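Side-chain contacts in benzoylformate decarboxylase (Mycobacterium smegmatis, PDB 4Q9D), which belongs to the thiamine pyrophosphate-dependent enzymes, large proteins with three alpha/beta domains in each chain, and is assembled here from four chains: residues His346-Ile349 with Met355-Asn358; Arg36-Pro39 with Thr43-Leu46; Ala194-Ala199 with Gly292-Gln297; Asp488-Ala493 with Cys498-Val503. One frame throughout, in Å; residues are numbered along the deposited sequence.

Contact 1. Residues His346-Ile349 with Met355-Asn358; sequences HSDI and MTSN
The carboxamide of N358 spends both of its N-H groups on the 346-349 loop. ND2 donates to H346 O at 2.8 Å in a nearly straight bond (170°), and its second proton goes to D348 OD2 at 3.0 Å. N358 CG lies anti to the backbone N (chi1 -177°), which extends the amide from the helix toward the loop. Both acceptors lie close to the amide plane, whereas the carboxylate of D348 stands almost perpendicular to it, so that ND2 meets OD2 from above the carboxylate. From the opposite face T356 OG1 donates to the same OD2 at 2.9 Å, which leaves this oxygen gripped by two donors. N358 ND2 also sits over one face of the H346 imidazole, toward its rim, 3.8 Å from H346 CE1, with ring and amide planes inclined at 30°. Further out, N358 OD1 accepts from W388 NE1, which together with the two ND2 bonds holds the amide's rotation, and a water joins D348 N to N358 O. In the loop, S347 OG accepts from I349 N, an ST turn, and also pairs with E362. T356 OG1 bonds to A359 N as well, so D348 braces a threonine that serves as the N-cap of helix 357-367.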
loop_
_atom_site.group_PDB
_atom_site.type_symbol
_atom_site.label_atom_id
_atom_site.label_comp_id
_atom_site.label_asym_id
_atom_site.label_seq_id
_atom_site.Cartn_x
_atom_site.Cartn_y
_atom_site.Cartn_z
ATOM N N HIS B 346 -15.488 -42.599 25.758
ATOM C CA HIS B 346 -15.265 -43.413 26.932
ATOM C C HIS B 346 -15.077 -42.428 28.080
ATOM O O HIS B 346 -14.535 -41.340 27.892
ATOM C CB HIS B 346 -14.038 -44.304 26.749
ATOM C CG HIS B 346 -12.740 -43.581 26.926
ATOM N ND1 HIS B 346 -12.102 -43.485 28.146
ATOM C CD2 HIS B 346 -11.965 -42.908 26.040
ATOM C CE1 HIS B 346 -10.983 -42.793 28.004
ATOM N NE2 HIS B 346 -10.877 -42.433 26.736
ATOM N N SER B 347 -15.534 -42.799 29.267
ATOM C CA SER B 347 -15.586 -41.867 30.379
ATOM C C SER B 347 -14.362 -41.907 31.285
ATOM O O SER B 347 -13.882 -42.981 31.631
ATOM C CB SER B 347 -16.821 -42.139 31.223
ATOM O OG SER B 347 -16.758 -41.329 32.365
ATOM N N ASP B 348 -13.862 -40.733 31.669
ATOM C CA ASP B 348 -12.810 -40.638 32.687
ATOM C C ASP B 348 -13.355 -39.995 33.961
ATOM O O ASP B 348 -12.608 -39.429 34.751
ATOM C CB ASP B 348 -11.638 -39.814 32.177
ATOM C CG ASP B 348 -10.822 -40.545 31.140
ATOM O OD1 ASP B 348 -10.659 -41.773 31.290
ATOM O OD2 ASP B 348 -10.340 -39.890 30.183
ATOM N N ILE B 349 -14.666 -40.059 34.142
ATOM C CA ILE B 349 -15.296 -39.615 35.389
ATOM C C ILE B 349 -15.527 -40.846 36.262
ATOM O O ILE B 349 -15.961 -41.876 35.747
ATOM C CB ILE B 349 -16.675 -39.020 35.095
ATOM C CG1 ILE B 349 -16.546 -37.718 34.312
ATOM C CG2 ILE B 349 -17.514 -38.862 36.378
ATOM C CD1 ILE B 349 -17.908 -37.093 34.024
ATOM N N MET B 355 -6.664 -33.735 35.565
ATOM C CA MET B 355 -7.469 -34.703 34.833
ATOM C C MET B 355 -7.255 -34.605 33.323
ATOM O O MET B 355 -6.607 -33.671 32.826
ATOM C CB MET B 355 -8.936 -34.497 35.182
ATOM C CG MET B 355 -9.435 -33.136 34.823
ATOM S SD MET B 355 -11.057 -32.811 35.527
ATOM C CE MET B 355 -10.615 -32.341 37.199
ATOM N N THR B 356 -7.765 -35.597 32.600
ATOM C CA THR B 356 -7.721 -35.580 31.151
ATOM C C THR B 356 -8.683 -34.501 30.626
ATOM O O THR B 356 -9.686 -34.176 31.266
ATOM C CB THR B 356 -8.153 -36.942 30.577
ATOM O OG1 THR B 356 -9.490 -37.222 30.994
ATOM C CG2 THR B 356 -7.235 -38.056 31.063
ATOM N N SER B 357 -8.401 -33.956 29.453
ATOM C CA SER B 357 -9.390 -33.074 28.825
ATOM C C SER B 357 -10.695 -33.836 28.528
ATOM O O SER B 357 -11.793 -33.260 28.510
ATOM C CB SER B 357 -8.823 -32.422 27.553
ATOM O OG SER B 357 -8.121 -33.357 26.751
ATOM N N ASN B 358 -10.576 -35.137 28.304
ATOM C CA ASN B 358 -11.757 -35.977 28.114
ATOM C C ASN B 358 -12.691 -35.930 29.340
ATOM O O ASN B 358 -13.916 -35.804 29.199
ATOM C CB ASN B 358 -11.320 -37.407 27.766
ATOM C CG ASN B 358 -12.495 -38.320 27.483
ATOM O OD1 ASN B 358 -13.268 -38.075 26.557
ATOM N ND2 ASN B 358 -12.644 -39.377 28.286
HETATM O O HOH W 1 -13.872 -40.249 24.907
HETATM O O HOH W 2 -14.720 -38.425 30.544
#

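Contact 2. Residues Arg36-Pro39 with Thr43-Leu46; sequences RDFP and TYVL
T43 meets F38 through its backbone, since its side chain starts out away from the 36-39 loop. The phenyl edge arrives at the peptide carbon: F38 CE2 is 3.7 Å from T43 C, which lies in the ring plane, and F38 CZ sits 3.8 Å from T43 O. The same ring atom also reaches the next residue, F38 CE2 being 3.6 Å from Y44 N and 3.8 Å from Y44 CB. The two rings form a T-shaped pair in which the edge of Y44 is directed toward the face of F38, with centroids 6.0 Å apart and planes at 83°. F38 reaches across because its CG is anti to the backbone N (chi1 -166°), carrying the ring out from the loop toward the strand. V45 is hydrogen-bonded through its backbone to V23 and G25, which places strand 43-46 beside strand 22-25 at the margin of the N-terminal domain's parallel sheet as formed within this chain, and L46 O accepts from T446 OG1. P480 of the second subunit packs on both F38 and Y44, while Y12 and V23 of the same chain also touch F38. Between the two segments the F38 ring packs on the strand's peptide and on Y44 CB, so the contact probably rests on van der Waals and aromatic terms, with ring electrostatics likely to favour the perpendicular setting.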
loop_
_atom_site.group_PDB
_atom_site.type_symbol
_atom_site.label_atom_id
_atom_site.label_comp_id
_atom_site.label_asym_id
_atom_site.label_seq_id
_atom_site.Cartn_x
_atom_site.Cartn_y
_atom_site.Cartn_z
ATOM N N ARG B 36 -17.025 13.026 23.515
ATOM C CA ARG B 36 -17.613 14.097 24.322
ATOM C C ARG B 36 -19.131 14.207 24.076
ATOM O O ARG B 36 -19.590 14.060 22.944
ATOM C CB ARG B 36 -16.929 15.424 23.968
ATOM C CG ARG B 36 -16.952 16.468 25.075
ATOM C CD ARG B 36 -15.746 17.411 24.993
ATOM N NE ARG B 36 -15.619 18.053 23.682
ATOM C CZ ARG B 36 -14.457 18.275 23.063
ATOM N NH1 ARG B 36 -13.316 17.900 23.634
ATOM N NH2 ARG B 36 -14.428 18.862 21.867
ATOM N N ASP B 37 -19.913 14.448 25.125
ATOM C CA ASP B 37 -21.367 14.541 24.969
ATOM C C ASP B 37 -21.939 13.296 24.323
ATOM O O ASP B 37 -22.822 13.381 23.475
ATOM C CB ASP B 37 -21.742 15.730 24.101
ATOM C CG ASP B 37 -21.589 17.030 24.830
ATOM O OD1 ASP B 37 -21.932 17.041 26.028
ATOM O OD2 ASP B 37 -21.112 18.014 24.220
ATOM N N PHE B 38 -21.384 12.156 24.683
ATOM C CA PHE B 38 -21.859 10.881 24.178
ATOM C C PHE B 38 -23.363 10.818 24.495
ATOM O O PHE B 38 -23.741 11.001 25.647
ATOM C CB PHE B 38 -21.085 9.793 24.945
ATOM C CG PHE B 38 -21.184 8.419 24.361
ATOM C CD1 PHE B 38 -20.557 8.109 23.146
ATOM C CD2 PHE B 38 -21.833 7.407 25.064
ATOM C CE1 PHE B 38 -20.614 6.817 22.621
ATOM C CE2 PHE B 38 -21.878 6.098 24.561
ATOM C CZ PHE B 38 -21.273 5.804 23.338
ATOM N N PRO B 39 -24.222 10.534 23.490
ATOM C CA PRO B 39 -25.672 10.518 23.747
ATOM C C PRO B 39 -26.081 9.524 24.820
ATOM O O PRO B 39 -25.480 8.450 24.977
ATOM C CB PRO B 39 -26.265 10.098 22.404
ATOM C CG PRO B 39 -25.240 10.515 21.392
ATOM C CD PRO B 39 -23.925 10.215 22.080
ATOM N N THR B 43 -24.479 3.280 24.165
ATOM C CA THR B 43 -23.728 2.532 25.159
ATOM C C THR B 43 -22.240 2.440 24.784
ATOM O O THR B 43 -21.896 2.087 23.662
ATOM C CB THR B 43 -24.296 1.109 25.311
ATOM O OG1 THR B 43 -25.682 1.210 25.656
ATOM C CG2 THR B 43 -23.542 0.329 26.407
ATOM N N TYR B 44 -21.370 2.776 25.727
ATOM C CA TYR B 44 -19.954 2.666 25.507
ATOM C C TYR B 44 -19.474 1.438 26.253
ATOM O O TYR B 44 -19.701 1.324 27.435
ATOM C CB TYR B 44 -19.230 3.879 26.068
ATOM C CG TYR B 44 -17.783 3.872 25.659
ATOM C CD1 TYR B 44 -17.395 4.368 24.420
ATOM C CD2 TYR B 44 -16.809 3.322 26.481
ATOM C CE1 TYR B 44 -16.067 4.361 24.021
ATOM C CE2 TYR B 44 -15.483 3.290 26.087
ATOM C CZ TYR B 44 -15.115 3.828 24.847
ATOM O OH TYR B 44 -13.790 3.833 24.426
ATOM N N VAL B 45 -18.831 0.506 25.559
ATOM C CA VAL B 45 -18.290 -0.678 26.225
ATOM C C VAL B 45 -16.786 -0.562 26.297
ATOM O O VAL B 45 -16.110 -0.658 25.283
ATOM C CB VAL B 45 -18.700 -2.002 25.506
ATOM C CG1 VAL B 45 -18.112 -3.215 26.254
ATOM C CG2 VAL B 45 -20.242 -2.103 25.415
ATOM N N LEU B 46 -16.265 -0.353 27.500
ATOM C CA LEU B 46 -14.837 -0.202 27.713
ATOM C C LEU B 46 -14.103 -1.540 27.883
ATOM O O LEU B 46 -14.518 -2.382 28.701
ATOM C CB LEU B 46 -14.601 0.643 28.973
ATOM C CG LEU B 46 -13.133 0.762 29.402
ATOM C CD1 LEU B 46 -12.325 1.593 28.420
ATOM C CD2 LEU B 46 -13.007 1.303 30.843
#

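Contact 3. Residues Ala194-Ala199 with Gly292-Gln297; sequences AERINA and GTDLLQ
I197 and L296 meet where helix 187-199 packs against strand 294-299 in the central domain, a Rossmann-like fold whose six parallel strands follow the order 3-2-1-4-5-6. The helix segment runs roughly antiparallel to the strand, at 143°, and their axes come within 10.3 Å. On the buried side the touching is done by methyl and methylene groups. L296 CD1 approaches I197 CG1 to 3.8 Å, and R196 CG flanks the same methyl at 4.1 Å, so one branch of the leucine is received by two successive helix residues. I197 also rests on L269 and V271 of the neighbouring strand 269-273, to which L296 is joined by backbone hydrogen bonds with V270 and V272; the helix thus sits over the pair of strands rather than over one alone.

Toward the solvent side the packing gives way to a single charged link. The aliphatic part of R196 leaves the helix with CG anti to the backbone N and then bends at chi2, which swings the guanidinium along the strand to the exposed D294, two residues before L296. The D294 side chain also touches L269. R196 thus takes part on both sides, its CG beside L296 CD1 and its guanidinium on D294, while I197 makes the closer apolar contact. The bridge is made at one point: R196 NH2 donates to D294 OD2 at 2.7 Å and 165°, close to the guanidinium plane, reaching the oxygen on its anti side while the two planes stand 88° apart.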
loop_
_atom_site.group_PDB
_atom_site.type_symbol
_atom_site.label_atom_id
_atom_site.label_comp_id
_atom_site.label_asym_id
_atom_site.label_seq_id
_atom_site.Cartn_x
_atom_site.Cartn_y
_atom_site.Cartn_z
ATOM N N ALA B 194 -27.831 -27.645 -9.945
ATOM C CA ALA B 194 -28.853 -28.592 -9.510
ATOM C C ALA B 194 -28.901 -29.798 -10.437
ATOM O O ALA B 194 -29.057 -30.924 -9.983
ATOM C CB ALA B 194 -30.225 -27.925 -9.454
ATOM N N GLU B 195 -28.772 -29.560 -11.736
ATOM C CA GLU B 195 -28.762 -30.654 -12.688
ATOM C C GLU B 195 -27.563 -31.558 -12.429
ATOM O O GLU B 195 -27.672 -32.773 -12.531
ATOM C CB GLU B 195 -28.729 -30.143 -14.134
ATOM C CG GLU B 195 -30.081 -29.732 -14.706
ATOM C CD GLU B 195 -31.128 -30.859 -14.645
ATOM O OE1 GLU B 195 -30.758 -32.060 -14.747
ATOM O OE2 GLU B 195 -32.328 -30.539 -14.475
ATOM N N ARG B 196 -26.415 -30.969 -12.108
ATOM C CA ARG B 196 -25.206 -31.762 -11.889
ATOM C C ARG B 196 -25.382 -32.602 -10.608
ATOM O O ARG B 196 -24.914 -33.736 -10.510
ATOM C CB ARG B 196 -23.985 -30.847 -11.762
ATOM C CG ARG B 196 -22.700 -31.567 -11.308
ATOM C CD ARG B 196 -22.189 -32.472 -12.429
ATOM N NE ARG B 196 -21.066 -33.318 -12.048
ATOM C CZ ARG B 196 -21.198 -34.485 -11.425
ATOM N NH1 ARG B 196 -22.418 -34.923 -11.103
ATOM N NH2 ARG B 196 -20.117 -35.210 -11.130
ATOM N N ILE B 197 -26.057 -32.019 -9.632
ATOM C CA ILE B 197 -26.330 -32.684 -8.367
ATOM C C ILE B 197 -27.298 -33.861 -8.606
ATOM O O ILE B 197 -27.112 -34.930 -8.050
ATOM C CB ILE B 197 -26.891 -31.676 -7.338
ATOM C CG1 ILE B 197 -25.787 -30.685 -6.876
ATOM C CG2 ILE B 197 -27.537 -32.387 -6.112
ATOM C CD1 ILE B 197 -26.377 -29.532 -6.049
ATOM N N ASN B 198 -28.316 -33.662 -9.443
ATOM C CA ASN B 198 -29.290 -34.717 -9.713
ATOM C C ASN B 198 -28.607 -35.915 -10.340
ATOM O O ASN B 198 -29.015 -37.051 -10.129
ATOM C CB ASN B 198 -30.345 -34.236 -10.692
ATOM C CG ASN B 198 -31.330 -33.296 -10.081
ATOM O OD1 ASN B 198 -31.548 -33.270 -8.858
ATOM N ND2 ASN B 198 -31.969 -32.515 -10.941
ATOM N N ALA B 199 -27.547 -35.646 -11.099
ATOM C CA ALA B 199 -26.833 -36.684 -11.823
ATOM C C ALA B 199 -25.853 -37.463 -10.962
ATOM O O ALA B 199 -25.385 -38.514 -11.383
ATOM C CB ALA B 199 -26.097 -36.082 -13.003
ATOM N N GLY B 292 -12.118 -38.661 -10.637
ATOM C CA GLY B 292 -13.384 -39.320 -10.368
ATOM C C GLY B 292 -14.292 -38.566 -9.401
ATOM O O GLY B 292 -15.470 -38.914 -9.241
ATOM N N THR B 293 -13.763 -37.534 -8.742
ATOM C CA THR B 293 -14.609 -36.739 -7.852
ATOM C C THR B 293 -14.721 -35.320 -8.380
ATOM O O THR B 293 -13.708 -34.637 -8.517
ATOM C CB THR B 293 -14.043 -36.693 -6.421
ATOM O OG1 THR B 293 -13.915 -38.024 -5.915
ATOM C CG2 THR B 293 -14.977 -35.899 -5.513
ATOM N N ASP B 294 -15.933 -34.876 -8.692
ATOM C CA ASP B 294 -16.138 -33.478 -9.098
ATOM C C ASP B 294 -16.510 -32.616 -7.891
ATOM O O ASP B 294 -16.946 -33.143 -6.856
ATOM C CB ASP B 294 -17.239 -33.358 -10.152
ATOM C CG ASP B 294 -16.841 -33.963 -11.502
ATOM O OD1 ASP B 294 -15.638 -34.007 -11.837
ATOM O OD2 ASP B 294 -17.756 -34.378 -12.236
ATOM N N LEU B 295 -16.351 -31.297 -8.026
ATOM C CA LEU B 295 -16.703 -30.360 -6.938
ATOM C C LEU B 295 -17.473 -29.111 -7.408
ATOM O O LEU B 295 -17.162 -28.527 -8.443
ATOM C CB LEU B 295 -15.457 -29.965 -6.137
ATOM C CG LEU B 295 -15.613 -29.111 -4.857
ATOM C CD1 LEU B 295 -14.454 -29.388 -3.907
ATOM C CD2 LEU B 295 -15.651 -27.608 -5.184
ATOM N N LEU B 296 -18.516 -28.758 -6.659
ATOM C CA LEU B 296 -19.249 -27.509 -6.838
ATOM C C LEU B 296 -19.061 -26.686 -5.564
ATOM O O LEU B 296 -19.072 -27.242 -4.458
ATOM C CB LEU B 296 -20.758 -27.777 -7.017
ATOM C CG LEU B 296 -21.141 -28.599 -8.255
ATOM C CD1 LEU B 296 -22.623 -28.976 -8.188
ATOM C CD2 LEU B 296 -20.849 -27.815 -9.502
ATOM N N GLN B 297 -18.935 -25.371 -5.717
ATOM C CA GLN B 297 -18.740 -24.473 -4.573
ATOM C C GLN B 297 -19.734 -23.323 -4.651
ATOM O O GLN B 297 -19.917 -22.729 -5.706
ATOM C CB GLN B 297 -17.312 -23.938 -4.548
ATOM C CG GLN B 297 -17.012 -22.956 -3.395
ATOM C CD GLN B 297 -15.626 -22.306 -3.524
ATOM O OE1 GLN B 297 -14.986 -22.378 -4.576
ATOM N NE2 GLN B 297 -15.166 -21.673 -2.453
#

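Contact 4. Residues Asp488-Ala493 with Cys498-Val503; sequences DISSIA and CRTATV
A493 and C498 join the two segments through their backbones: C498 N donates to A493 O at 2.9 Å, with an N-H...O angle of 156°, across the short turn that reverses the chain. Helix 489-493 and strand 499-502 then run back almost antiparallel, at 173°, with axes 7.8 Å apart, and S490 comes to lie beside T500. Near the turn the packing is apolar, A493 CB facing C498 CB at 4.4 Å and T500 CB at 4.1 Å. Further along, the hydroxyl of S490 is set between two threonines. It is hydrogen-bonded to T502 OG1 at 3.0 Å and lies 2.9 Å from T500 OG1, which itself bonds to V524 O on the adjacent strand. With OG1 anti to the backbone N (chi1 -168°), T500 turns its CG2 methyl against S490 O. This helix-to-strand reversal belongs to the C-terminal thiamine pyrophosphate-binding domain, where strand 499-502 is an outermost strand of the parallel sheet within this chain, paired with strand 523-528. At the start of the helix D488 is the N-cap residue, its OD1 accepting a weak bond from S491 N. A water links D488 OD1, S490 N and T502 OG1, extending the polar network from the cap to the strand. On another side of the helix, S491 and I492 pack against S491 and F496 of the second subunit.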
loop_
_atom_site.group_PDB
_atom_site.type_symbol
_atom_site.label_atom_id
_atom_site.label_comp_id
_atom_site.label_asym_id
_atom_site.label_seq_id
_atom_site.Cartn_x
_atom_site.Cartn_y
_atom_site.Cartn_z
ATOM N N ASP B 488 -0.899 -18.228 38.453
ATOM C CA ASP B 488 -2.045 -18.560 39.284
ATOM C C ASP B 488 -3.238 -17.825 38.682
ATOM O O ASP B 488 -3.484 -16.645 38.960
ATOM C CB ASP B 488 -1.790 -18.190 40.753
ATOM C CG ASP B 488 -3.043 -18.350 41.629
ATOM O OD1 ASP B 488 -4.049 -18.936 41.188
ATOM O OD2 ASP B 488 -3.025 -17.851 42.761
ATOM N N ILE B 489 -3.948 -18.520 37.801
ATOM C CA ILE B 489 -4.956 -17.876 36.986
ATOM C C ILE B 489 -6.187 -17.432 37.812
ATOM O O ILE B 489 -6.838 -16.449 37.472
ATOM C CB ILE B 489 -5.327 -18.764 35.781
ATOM C CG1 ILE B 489 -4.114 -18.874 34.842
ATOM C CG2 ILE B 489 -6.574 -18.195 35.064
ATOM C CD1 ILE B 489 -4.308 -19.792 33.675
ATOM N N SER B 490 -6.487 -18.137 38.904
ATOM C CA SER B 490 -7.565 -17.715 39.826
ATOM C C SER B 490 -7.316 -16.357 40.469
ATOM O O SER B 490 -8.213 -15.520 40.502
ATOM C CB SER B 490 -7.798 -18.734 40.939
ATOM O OG SER B 490 -8.775 -19.649 40.518
ATOM N N SER B 491 -6.102 -16.131 40.960
ATOM C CA SER B 491 -5.770 -14.817 41.513
ATOM C C SER B 491 -5.951 -13.707 40.496
ATOM O O SER B 491 -6.493 -12.637 40.819
ATOM C CB SER B 491 -4.347 -14.799 42.053
ATOM O OG SER B 491 -4.283 -15.748 43.093
ATOM N N ILE B 492 -5.500 -13.953 39.268
ATOM C CA ILE B 492 -5.638 -12.944 38.214
ATOM C C ILE B 492 -7.114 -12.674 37.973
ATOM O O ILE B 492 -7.543 -11.515 37.922
ATOM C CB ILE B 492 -4.909 -13.372 36.905
ATOM C CG1 ILE B 492 -3.433 -13.629 37.180
ATOM C CG2 ILE B 492 -5.058 -12.317 35.796
ATOM C CD1 ILE B 492 -2.680 -14.370 36.011
ATOM N N ALA B 493 -7.904 -13.738 37.872
ATOM C CA ALA B 493 -9.341 -13.603 37.573
ATOM C C ALA B 493 -10.065 -12.816 38.665
ATOM O O ALA B 493 -10.880 -11.940 38.394
ATOM C CB ALA B 493 -9.977 -14.991 37.423
ATOM N N CYS B 498 -13.711 -11.183 38.666
ATOM C CA CYS B 498 -14.534 -12.349 38.353
ATOM C C CYS B 498 -14.595 -13.290 39.547
ATOM O O CYS B 498 -13.616 -13.390 40.287
ATOM C CB CYS B 498 -13.933 -13.114 37.175
ATOM S SG CYS B 498 -14.165 -12.241 35.613
ATOM N N ARG B 499 -15.726 -13.977 39.717
ATOM C CA ARG B 499 -15.785 -15.146 40.600
ATOM C C ARG B 499 -14.796 -16.167 40.063
ATOM O O ARG B 499 -14.535 -16.221 38.853
ATOM C CB ARG B 499 -17.156 -15.806 40.561
ATOM C CG ARG B 499 -18.319 -15.045 41.154
ATOM C CD ARG B 499 -19.556 -15.966 41.068
ATOM N NE ARG B 499 -19.454 -17.022 42.090
ATOM C CZ ARG B 499 -19.277 -18.339 41.890
ATOM N NH1 ARG B 499 -19.221 -18.901 40.664
ATOM N NH2 ARG B 499 -19.182 -19.116 42.964
ATOM N N THR B 500 -14.274 -17.017 40.930
ATOM C CA THR B 500 -13.281 -17.971 40.471
ATOM C C THR B 500 -13.136 -19.174 41.411
ATOM O O THR B 500 -13.429 -19.079 42.580
ATOM C CB THR B 500 -11.909 -17.270 40.276
ATOM O OG1 THR B 500 -11.028 -18.152 39.575
ATOM C CG2 THR B 500 -11.298 -16.924 41.604
ATOM N N ALA B 501 -12.712 -20.310 40.867
ATOM C CA ALA B 501 -12.254 -21.429 41.683
ATOM C C ALA B 501 -11.219 -22.233 40.908
ATOM O O ALA B 501 -11.181 -22.221 39.671
ATOM C CB ALA B 501 -13.423 -22.323 42.147
ATOM N N THR B 502 -10.345 -22.899 41.649
ATOM C CA THR B 502 -9.408 -23.840 41.060
ATOM C C THR B 502 -9.961 -25.222 41.416
ATOM O O THR B 502 -10.067 -25.563 42.589
ATOM C CB THR B 502 -7.999 -23.632 41.641
ATOM O OG1 THR B 502 -7.540 -22.313 41.301
ATOM C CG2 THR B 502 -7.003 -24.710 41.127
ATOM N N VAL B 503 -10.348 -26.002 40.415
ATOM C CA VAL B 503 -11.029 -27.252 40.693
ATOM C C VAL B 503 -10.024 -28.388 40.970
ATOM O O VAL B 503 -8.940 -28.448 40.363
ATOM C CB VAL B 503 -12.050 -27.599 39.590
ATOM C CG1 VAL B 503 -12.900 -26.360 39.253
ATOM C CG2 VAL B 503 -11.371 -28.096 38.374
HETATM O O HOH W 3 -5.493 -20.883 39.645
#

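The four contacts sample all three domains. Contact 2 lies in the N-terminal one, contact 3 in the central one and contact 4 in the C-terminal one, while contact 1 lies at the start of helix 357-367; contacts 1 and 4 do not touch, their nearest atoms being about 4 Å apart and their centres 22 Å. Contact 3 is remote, its centre 52 Å from those of both contact 2 and contact 4, on the other side of the chain's centre. Contacts 2 and 4, with nearest atoms about 12 Å apart, both meet the second subunit. The magnesium ion, bound by D434, N461 and E463, is about 13 Å from the T356 side chain of contact 1, and I489 of contact 4's helix packs on D434.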